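PDB 1E5D: Rubredoxin\:oxygen oxidoreductase from Desulfovibrio gigas, which catalyses the four-electron reduction of dioxygen to two water molecules, using a diiron centre and flavin mononucleotide. Local coordinates for residues D8-V13 and Y38-E43; E98-S103 and D118-V123; E280-K285 and T391-L396. All blocks are in the same frame, centred on the assembly; numbering follows the deposited sequence.

Contact 1 of 3, residues D8-V13 and Y38-E43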
loop_
_atom_site.group_PDB
_atom_site.type_symbol
_atom_site.label_atom_id
_atom_site.label_comp_id
_atom_site.label_asym_id
_atom_site.label_seq_id
_atom_site.Cartn_x
_atom_site.Cartn_y
_atom_site.Cartn_z
ATOM N N ASP A 8 -34.282 -16.056 -28.002
ATOM C CA ASP A 8 -34.874 -15.351 -29.132
ATOM C C ASP A 8 -35.203 -13.917 -28.752
ATOM O O ASP A 8 -35.927 -13.683 -27.781
ATOM C CB ASP A 8 -36.130 -16.082 -29.609
ATOM C CG ASP A 8 -35.854 -17.527 -29.992
ATOM O OD1 ASP A 8 -34.975 -17.732 -30.858
ATOM O OD2 ASP A 8 -36.487 -18.450 -29.434
ATOM N N GLY A 9 -34.655 -12.961 -29.498
ATOM C CA GLY A 9 -34.896 -11.558 -29.215
ATOM C C GLY A 9 -34.073 -10.962 -28.091
ATOM O O GLY A 9 -34.229 -9.770 -27.812
ATOM N N PHE A 10 -33.218 -11.749 -27.448
ATOM C CA PHE A 10 -32.339 -11.282 -26.386
ATOM C C PHE A 10 -30.878 -11.460 -26.792
ATOM O O PHE A 10 -30.395 -12.570 -27.031
ATOM C CB PHE A 10 -32.563 -12.023 -25.080
ATOM C CG PHE A 10 -33.798 -11.691 -24.275
ATOM C CD1 PHE A 10 -35.052 -12.087 -24.710
ATOM C CD2 PHE A 10 -33.697 -10.991 -23.085
ATOM C CE1 PHE A 10 -36.179 -11.789 -23.972
ATOM C CE2 PHE A 10 -34.820 -10.694 -22.337
ATOM C CZ PHE A 10 -36.066 -11.097 -22.779
ATOM N N HIS A 11 -30.130 -10.357 -26.881
ATOM C CA HIS A 11 -28.723 -10.552 -27.234
ATOM C C HIS A 11 -27.787 -9.853 -26.254
ATOM O O HIS A 11 -28.054 -8.761 -25.759
ATOM C CB HIS A 11 -28.427 -10.046 -28.644
ATOM C CG HIS A 11 -29.410 -10.527 -29.668
ATOM N ND1 HIS A 11 -29.094 -11.488 -30.604
ATOM C CD2 HIS A 11 -30.699 -10.176 -29.890
ATOM C CE1 HIS A 11 -30.149 -11.710 -31.364
ATOM N NE2 HIS A 11 -31.129 -10.926 -30.952
ATOM N N LEU A 12 -26.685 -10.544 -26.025
ATOM C CA LEU A 12 -25.548 -10.070 -25.254
ATOM C C LEU A 12 -24.651 -9.228 -26.154
ATOM O O LEU A 12 -24.101 -9.729 -27.140
ATOM C CB LEU A 12 -24.808 -11.268 -24.681
ATOM C CG LEU A 12 -23.501 -11.112 -23.914
ATOM C CD1 LEU A 12 -22.316 -11.159 -24.867
ATOM C CD2 LEU A 12 -23.468 -9.835 -23.090
ATOM N N VAL A 13 -24.486 -7.948 -25.830
ATOM C CA VAL A 13 -23.530 -7.139 -26.589
ATOM C C VAL A 13 -22.534 -6.501 -25.627
ATOM O O VAL A 13 -22.778 -6.432 -24.420
ATOM C CB VAL A 13 -24.211 -6.040 -27.420
ATOM C CG1 VAL A 13 -24.938 -6.641 -28.613
ATOM C CG2 VAL A 13 -25.185 -5.241 -26.566
ATOM N N TYR A 38 -27.323 -5.738 -22.700
ATOM C CA TYR A 38 -28.282 -6.671 -23.293
ATOM C C TYR A 38 -29.300 -5.925 -24.142
ATOM O O TYR A 38 -30.006 -5.029 -23.682
ATOM C CB TYR A 38 -28.947 -7.512 -22.195
ATOM C CG TYR A 38 -27.888 -8.290 -21.433
ATOM C CD1 TYR A 38 -27.267 -7.703 -20.337
ATOM C CD2 TYR A 38 -27.502 -9.569 -21.802
ATOM C CE1 TYR A 38 -26.297 -8.383 -19.630
ATOM C CE2 TYR A 38 -26.528 -10.257 -21.094
ATOM C CZ TYR A 38 -25.931 -9.655 -20.010
ATOM O OH TYR A 38 -24.964 -10.302 -19.279
ATOM N N LEU A 39 -29.327 -6.334 -25.401
ATOM C CA LEU A 39 -30.257 -5.860 -26.408
ATOM C C LEU A 39 -31.503 -6.743 -26.447
ATOM O O LEU A 39 -31.402 -7.944 -26.710
ATOM C CB LEU A 39 -29.572 -5.865 -27.775
ATOM C CG LEU A 39 -30.399 -5.293 -28.924
ATOM C CD1 LEU A 39 -30.670 -3.816 -28.676
ATOM C CD2 LEU A 39 -29.703 -5.517 -30.257
ATOM N N VAL A 40 -32.662 -6.159 -26.177
ATOM C CA VAL A 40 -33.918 -6.897 -26.235
ATOM C C VAL A 40 -34.809 -6.396 -27.371
ATOM O O VAL A 40 -35.281 -5.257 -27.371
ATOM C CB VAL A 40 -34.692 -6.807 -24.907
ATOM C CG1 VAL A 40 -35.994 -7.586 -25.015
ATOM C CG2 VAL A 40 -33.838 -7.313 -23.759
ATOM N N GLU A 41 -35.027 -7.275 -28.350
ATOM C CA GLU A 41 -35.880 -6.956 -29.484
ATOM C C GLU A 41 -37.362 -7.116 -29.158
ATOM O O GLU A 41 -37.800 -8.250 -28.960
ATOM C CB GLU A 41 -35.530 -7.856 -30.668
ATOM C CG GLU A 41 -34.288 -7.370 -31.410
ATOM C CD GLU A 41 -33.968 -8.244 -32.605
ATOM O OE1 GLU A 41 -33.845 -9.477 -32.432
ATOM O OE2 GLU A 41 -33.843 -7.688 -33.717
ATOM N N ASP A 42 -38.070 -6.003 -29.108
ATOM C CA ASP A 42 -39.512 -5.895 -28.972
ATOM C C ASP A 42 -40.028 -4.771 -29.883
ATOM O O ASP A 42 -39.279 -4.226 -30.701
ATOM C CB ASP A 42 -39.945 -5.645 -27.534
ATOM C CG ASP A 42 -41.308 -6.210 -27.196
ATOM O OD1 ASP A 42 -42.091 -6.508 -28.121
ATOM O OD2 ASP A 42 -41.620 -6.357 -25.997
ATOM N N GLU A 43 -41.306 -4.429 -29.744
ATOM C CA GLU A 43 -41.842 -3.319 -30.541
ATOM C C GLU A 43 -41.066 -2.067 -30.127
ATOM O O GLU A 43 -40.505 -1.348 -30.944
ATOM C CB GLU A 43 -43.341 -3.159 -30.368
ATOM C CG GLU A 43 -44.115 -4.395 -29.961
ATOM C CD GLU A 43 -43.844 -5.631 -30.791
ATOM O OE1 GLU A 43 -43.552 -5.500 -32.000
ATOM O OE2 GLU A 43 -43.915 -6.753 -30.238
#
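Val40 holds CG1 anti to its backbone N (chi1 180°), and Phe10 turns CG beside its own N (chi1 -75°); the two side chains lie side by side, with Val40 CG1 4.2 Å from the Phe10 ring centroid in a CH-pi contact. Val40 CG2 packs against Phe10 CD2 at 3.7 Å. A beta-branched residue suits this place, since both methyls stand over one face of the ring, CG1 above its centre and CG2 above the CD2-CE2 side. On the same face of the sheet, Leu12 CD2 meets Tyr38 CE2 at 3.7 Å, and the buried hydroxyl of Tyr38 is satisfied by the carbonyl of Pro224. The opposite face carries His11 and Leu39, whose backbones form the hydrogen-bonded pair: His11 N donates to Leu39 O (2.7 Å) and Leu39 N to His11 O (2.8 Å). Glu41 N closes the ladder on Gly9 O at 2.7 Å. Gly9 has positive phi, a conformation favourable to glycine. At the partly exposed end, His11 NE2 reaches Glu41 OE1 in a weak bond, ring and carboxylate planes 74° apart. Phe10 and Tyr38 also touch strand 160-164 of the second sheet, so this antiparallel pair contributes to the sandwich core of the metallo-beta-lactamase fold.

Contact 2 of 3, residues E98-S103 and D118-V123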
loop_
_atom_site.group_PDB
_atom_site.type_symbol
_atom_site.label_atom_id
_atom_site.label_comp_id
_atom_site.label_asym_id
_atom_site.label_seq_id
_atom_site.Cartn_x
_atom_site.Cartn_y
_atom_site.Cartn_z
ATOM N N GLU A 98 -36.118 7.260 -27.187
ATOM C CA GLU A 98 -37.322 7.956 -26.733
ATOM C C GLU A 98 -37.280 8.099 -25.222
ATOM O O GLU A 98 -37.677 9.093 -24.623
ATOM C CB GLU A 98 -38.541 7.184 -27.209
ATOM C CG GLU A 98 -39.770 7.301 -26.327
ATOM C CD GLU A 98 -40.966 6.632 -26.980
ATOM O OE1 GLU A 98 -40.757 5.839 -27.923
ATOM O OE2 GLU A 98 -42.100 6.908 -26.543
ATOM N N LYS A 99 -36.759 7.056 -24.568
ATOM C CA LYS A 99 -36.742 7.139 -23.112
ATOM C C LYS A 99 -35.541 6.438 -22.500
ATOM O O LYS A 99 -35.067 5.384 -22.904
ATOM C CB LYS A 99 -38.040 6.549 -22.545
ATOM C CG LYS A 99 -39.090 7.596 -22.220
ATOM C CD LYS A 99 -40.495 7.063 -22.436
ATOM C CE LYS A 99 -41.484 7.776 -21.524
ATOM N NZ LYS A 99 -40.874 8.992 -20.911
ATOM N N ILE A 100 -35.047 7.094 -21.455
ATOM C CA ILE A 100 -33.975 6.538 -20.656
ATOM C C ILE A 100 -34.549 6.140 -19.303
ATOM O O ILE A 100 -34.987 7.035 -18.574
ATOM C CB ILE A 100 -32.827 7.533 -20.434
ATOM C CG1 ILE A 100 -32.141 7.996 -21.719
ATOM C CG2 ILE A 100 -31.811 6.942 -19.464
ATOM C CD1 ILE A 100 -31.182 9.151 -21.531
ATOM N N PHE A 101 -34.544 4.847 -19.017
ATOM C CA PHE A 101 -35.046 4.380 -17.731
ATOM C C PHE A 101 -33.928 4.157 -16.716
ATOM O O PHE A 101 -32.964 3.453 -17.012
ATOM C CB PHE A 101 -35.847 3.086 -17.913
ATOM C CG PHE A 101 -37.101 3.325 -18.745
ATOM C CD1 PHE A 101 -38.244 3.825 -18.152
ATOM C CD2 PHE A 101 -37.100 3.051 -20.101
ATOM C CE1 PHE A 101 -39.377 4.047 -18.903
ATOM C CE2 PHE A 101 -38.233 3.260 -20.856
ATOM C CZ PHE A 101 -39.366 3.756 -20.250
ATOM N N THR A 102 -34.089 4.756 -15.542
ATOM C CA THR A 102 -33.149 4.594 -14.448
ATOM C C THR A 102 -33.867 4.660 -13.105
ATOM O O THR A 102 -34.999 5.121 -12.974
ATOM C CB THR A 102 -32.030 5.655 -14.493
ATOM O OG1 THR A 102 -30.980 5.254 -13.604
ATOM C CG2 THR A 102 -32.532 6.998 -13.997
ATOM N N SER A 103 -33.187 4.166 -12.067
ATOM C CA SER A 103 -33.802 4.225 -10.745
ATOM C C SER A 103 -33.846 5.673 -10.275
ATOM O O SER A 103 -33.216 6.580 -10.822
ATOM C CB SER A 103 -33.040 3.369 -9.741
ATOM O OG SER A 103 -31.817 3.990 -9.375
ATOM N N ASP A 118 -30.689 18.042 -21.572
ATOM C CA ASP A 118 -32.065 17.696 -21.964
ATOM C C ASP A 118 -32.200 16.235 -22.349
ATOM O O ASP A 118 -32.320 15.911 -23.531
ATOM C CB ASP A 118 -32.499 18.631 -23.098
ATOM C CG ASP A 118 -32.435 20.090 -22.685
ATOM O OD1 ASP A 118 -33.087 20.464 -21.686
ATOM O OD2 ASP A 118 -31.730 20.878 -23.352
ATOM N N TRP A 119 -32.178 15.357 -21.352
ATOM C CA TRP A 119 -32.275 13.921 -21.574
ATOM C C TRP A 119 -33.648 13.404 -21.161
ATOM O O TRP A 119 -34.141 13.795 -20.100
ATOM C CB TRP A 119 -31.203 13.166 -20.788
ATOM C CG TRP A 119 -29.810 13.272 -21.311
ATOM C CD1 TRP A 119 -29.355 14.024 -22.350
ATOM C CD2 TRP A 119 -28.664 12.579 -20.798
ATOM N NE1 TRP A 119 -28.004 13.848 -22.521
ATOM C CE2 TRP A 119 -27.556 12.966 -21.579
ATOM C CE3 TRP A 119 -28.473 11.671 -19.753
ATOM C CZ2 TRP A 119 -26.272 12.472 -21.346
ATOM C CZ3 TRP A 119 -27.198 11.188 -19.529
ATOM C CH2 TRP A 119 -26.109 11.583 -20.315
ATOM N N PRO A 120 -34.256 12.543 -21.958
ATOM C CA PRO A 120 -35.576 12.012 -21.592
ATOM C C PRO A 120 -35.456 10.974 -20.484
ATOM O O PRO A 120 -35.820 9.811 -20.657
ATOM C CB PRO A 120 -36.057 11.335 -22.871
ATOM C CG PRO A 120 -34.804 10.951 -23.578
ATOM C CD PRO A 120 -33.785 11.999 -23.234
ATOM N N VAL A 121 -34.940 11.406 -19.336
ATOM C CA VAL A 121 -34.828 10.517 -18.189
ATOM C C VAL A 121 -36.197 10.302 -17.554
ATOM O O VAL A 121 -36.970 11.234 -17.358
ATOM C CB VAL A 121 -33.846 11.076 -17.146
ATOM C CG1 VAL A 121 -33.776 10.183 -15.921
ATOM C CG2 VAL A 121 -32.470 11.247 -17.773
ATOM N N GLN A 122 -36.500 9.054 -17.235
ATOM C CA GLN A 122 -37.748 8.717 -16.576
ATOM C C GLN A 122 -37.446 7.712 -15.469
ATOM O O GLN A 122 -36.937 6.629 -15.730
ATOM C CB GLN A 122 -38.773 8.139 -17.548
ATOM C CG GLN A 122 -40.212 8.468 -17.187
ATOM C CD GLN A 122 -41.140 7.274 -17.149
ATOM O OE1 GLN A 122 -41.755 6.914 -18.153
ATOM N NE2 GLN A 122 -41.259 6.643 -15.984
ATOM N N VAL A 123 -37.750 8.102 -14.244
ATOM C CA VAL A 123 -37.504 7.296 -13.063
ATOM C C VAL A 123 -38.488 6.143 -12.936
ATOM O O VAL A 123 -39.700 6.366 -12.979
ATOM C CB VAL A 123 -37.608 8.176 -11.796
ATOM C CG1 VAL A 123 -37.647 7.329 -10.534
ATOM C CG2 VAL A 123 -36.451 9.163 -11.791
#
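Ile100 CD1 reaches toward the turn at Trp119-Pro120, where the buried side of the contact is packed: it lies 4.1 Å from Trp119 CB and 4.2 Å from Pro120 CD. Here chi1 (-61°) sets CG1 beside the backbone N and chi2 (170°) extends CD1; the longer branch of isoleucine suits this reach, while Ile92 of helix 88-95 packs against both Ile100 and Trp119. Farther along this face, Thr102 CG2 touches Val121 CG1 at 3.9 Å; Thr102 suits a buried strand because its hydroxyl is bonded to Ile77 O, leaving the methyl for apolar packing. The backbones pair in parallel: Ile100 N donates to Pro120 O at 2.9 Å, Gln122 N returns to Ile100 O at 2.9 Å, and Thr102 N to Gln122 O is weak. Pro120 centres an inverse gamma turn, compatible with its ring-restricted phi.

The buried Ile100, Phe101 and Thr102 contrast with solvent-facing ends at Glu98, bridged to Lys44, and Val123, and with the partly exposed Lys99 and Gln122. Gln122 runs alongside Phe101, its OE1 3.8 Å from Phe101 CE1, amide and ring planes 74° apart. Lys99 CE lies 3.5 Å from Gln122 OE1, a contact without a hydrogen bond; long polar side chains suit this side. Helix 104-114 connects the two strands, and Ser103 OG caps its start through Gly106 N: a beta-alpha-beta crossover at the edge of the sheet.

Contact 3 of 3, residues E280-K285 and T391-L396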
loop_
_atom_site.group_PDB
_atom_site.type_symbol
_atom_site.label_atom_id
_atom_site.label_comp_id
_atom_site.label_asym_id
_atom_site.label_seq_id
_atom_site.Cartn_x
_atom_site.Cartn_y
_atom_site.Cartn_z
ATOM N N GLU A 280 -2.905 -27.821 14.598
ATOM C CA GLU A 280 -4.236 -27.789 15.180
ATOM C C GLU A 280 -5.308 -28.199 14.181
ATOM O O GLU A 280 -6.502 -28.029 14.421
ATOM C CB GLU A 280 -4.540 -26.384 15.713
ATOM C CG GLU A 280 -3.590 -25.948 16.822
ATOM C CD GLU A 280 -3.573 -26.913 17.995
ATOM O OE1 GLU A 280 -4.661 -27.163 18.557
ATOM O OE2 GLU A 280 -2.480 -27.413 18.336
ATOM N N GLY A 281 -4.887 -28.728 13.033
ATOM C CA GLY A 281 -5.831 -29.114 12.004
ATOM C C GLY A 281 -6.513 -27.965 11.290
ATOM O O GLY A 281 -7.648 -28.081 10.828
ATOM N N CYS A 282 -5.840 -26.822 11.172
ATOM C CA CYS A 282 -6.406 -25.750 10.361
ATOM C C CYS A 282 -5.812 -25.753 8.964
ATOM O O CYS A 282 -4.720 -26.272 8.748
ATOM C CB CYS A 282 -6.138 -24.387 10.993
ATOM S SG CYS A 282 -6.826 -24.227 12.653
ATOM N N THR A 283 -6.518 -25.170 8.002
ATOM C CA THR A 283 -5.919 -24.881 6.708
ATOM C C THR A 283 -5.307 -23.483 6.820
ATOM O O THR A 283 -5.948 -22.580 7.371
ATOM C CB THR A 283 -6.862 -24.847 5.499
ATOM O OG1 THR A 283 -7.955 -25.753 5.625
ATOM C CG2 THR A 283 -6.066 -25.273 4.263
ATOM N N VAL A 284 -4.092 -23.304 6.316
ATOM C CA VAL A 284 -3.475 -21.993 6.488
ATOM C C VAL A 284 -3.159 -21.324 5.161
ATOM O O VAL A 284 -2.637 -21.913 4.218
ATOM C CB VAL A 284 -2.179 -22.117 7.309
ATOM C CG1 VAL A 284 -1.501 -20.768 7.475
ATOM C CG2 VAL A 284 -2.498 -22.746 8.663
ATOM N N LYS A 285 -3.488 -20.039 5.100
ATOM C CA LYS A 285 -2.962 -19.176 4.058
ATOM C C LYS A 285 -2.009 -18.177 4.735
ATOM O O LYS A 285 -2.481 -17.338 5.501
ATOM C CB LYS A 285 -4.051 -18.452 3.278
ATOM C CG LYS A 285 -5.034 -19.367 2.567
ATOM C CD LYS A 285 -4.455 -19.939 1.285
ATOM C CE LYS A 285 -4.601 -21.450 1.235
ATOM N NZ LYS A 285 -3.343 -22.132 0.811
ATOM N N THR A 391 -4.621 -21.183 21.290
ATOM C CA THR A 391 -5.777 -20.456 21.806
ATOM C C THR A 391 -6.770 -20.117 20.702
ATOM O O THR A 391 -7.955 -20.453 20.753
ATOM C CB THR A 391 -5.318 -19.162 22.496
ATOM O OG1 THR A 391 -4.428 -19.523 23.563
ATOM C CG2 THR A 391 -6.483 -18.404 23.111
ATOM N N ILE A 392 -6.275 -19.434 19.670
ATOM C CA ILE A 392 -7.161 -19.036 18.574
ATOM C C ILE A 392 -7.812 -20.251 17.929
ATOM O O ILE A 392 -9.030 -20.299 17.723
ATOM C CB ILE A 392 -6.393 -18.197 17.537
ATOM C CG1 ILE A 392 -6.022 -16.802 18.043
ATOM C CG2 ILE A 392 -7.169 -18.118 16.234
ATOM C CD1 ILE A 392 -4.840 -16.164 17.351
ATOM N N ALA A 393 -7.029 -21.282 17.600
ATOM C CA ALA A 393 -7.651 -22.455 16.985
ATOM C C ALA A 393 -8.705 -23.071 17.896
ATOM O O ALA A 393 -9.729 -23.560 17.423
ATOM C CB ALA A 393 -6.609 -23.496 16.637
ATOM N N ARG A 394 -8.451 -23.054 19.203
ATOM C CA ARG A 394 -9.419 -23.656 20.117
ATOM C C ARG A 394 -10.741 -22.917 19.950
ATOM O O ARG A 394 -11.807 -23.496 19.791
ATOM C CB ARG A 394 -8.961 -23.589 21.567
ATOM C CG ARG A 394 -8.915 -24.926 22.284
ATOM C CD ARG A 394 -7.574 -25.171 22.955
ATOM N NE ARG A 394 -6.780 -26.186 22.269
ATOM C CZ ARG A 394 -5.686 -26.752 22.764
ATOM N NH1 ARG A 394 -5.246 -26.403 23.966
ATOM N NH2 ARG A 394 -5.025 -27.668 22.068
ATOM N N ALA A 395 -10.610 -21.593 19.975
ATOM C CA ALA A 395 -11.783 -20.736 19.823
ATOM C C ALA A 395 -12.462 -20.979 18.483
ATOM O O ALA A 395 -13.694 -20.992 18.411
ATOM C CB ALA A 395 -11.372 -19.282 19.972
ATOM N N LEU A 396 -11.668 -21.169 17.433
ATOM C CA LEU A 396 -12.221 -21.453 16.110
ATOM C C LEU A 396 -13.113 -22.696 16.165
ATOM O O LEU A 396 -14.285 -22.629 15.804
ATOM C CB LEU A 396 -11.127 -21.668 15.073
ATOM C CG LEU A 396 -11.301 -21.034 13.693
ATOM C CD1 LEU A 396 -10.403 -21.750 12.689
ATOM C CD2 LEU A 396 -12.750 -21.041 13.236
#
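Glu280 and Ala393 meet without any hydrogen bond between their segments: small apolar groups and one salt bridge make the contact. This is the flavodoxin-like fold, in which the C-terminal helix 379-400 packs against the turn leading from helix 265-279 into edge strand 283-288. That turn is a Schellman motif with Gly281 as its C-prime residue; its positive phi (71°) is readily adopted by glycine. The turn lets Glu280 and Cys282, on either side of the glycine, both point toward the helix. Ala393 is suited to the buried interface because its single methyl allows close approach: CB lies 3.7 Å from Glu280 CB and 4.1 Å from Cys282 SG. The thiol, compact and weakly polar, sits beside its backbone N (chi1 -59°) and approaches Leu396 CD1 at 4.4 Å. Glu280 suits its place, CB and CG packing on Ala393 while its carboxylate reaches Arg394. Around these apolar contacts, Lys397 NZ bonds to Glu280 O near the helix end, and Gln390 NE2 makes a weak bond to Glu280 OE2. On the exposed flank the long, bent Arg394 reaches the other carboxylate oxygen, its guanidinium plane turned 68° from the carboxylate, with NH2 3.6 Å from Glu280 OE1.

Overall arrangement
Along the chain the contacts follow in series, from contact 1 through contact 2 to contact 3. Contacts 1 and 2 belong to one mixed seven-stranded sheet, their centres about 19 Å apart; contact 1 joins antiparallel strands 10-17 and 33-40, whereas contact 2 adds parallel edge strand 121-124 to strand 99-103. Strands 46-48 and 74-77 lie between the two pairs. Contact 3 sits in the flavodoxin-like part, on the other side of the chain's centre, with its centre about 51 Å from that of contact 1 and about 54 Å from that of contact 2. The three therefore sample both modules of the enzyme: the lactamase-like part that holds the diiron centre and the part that binds flavin.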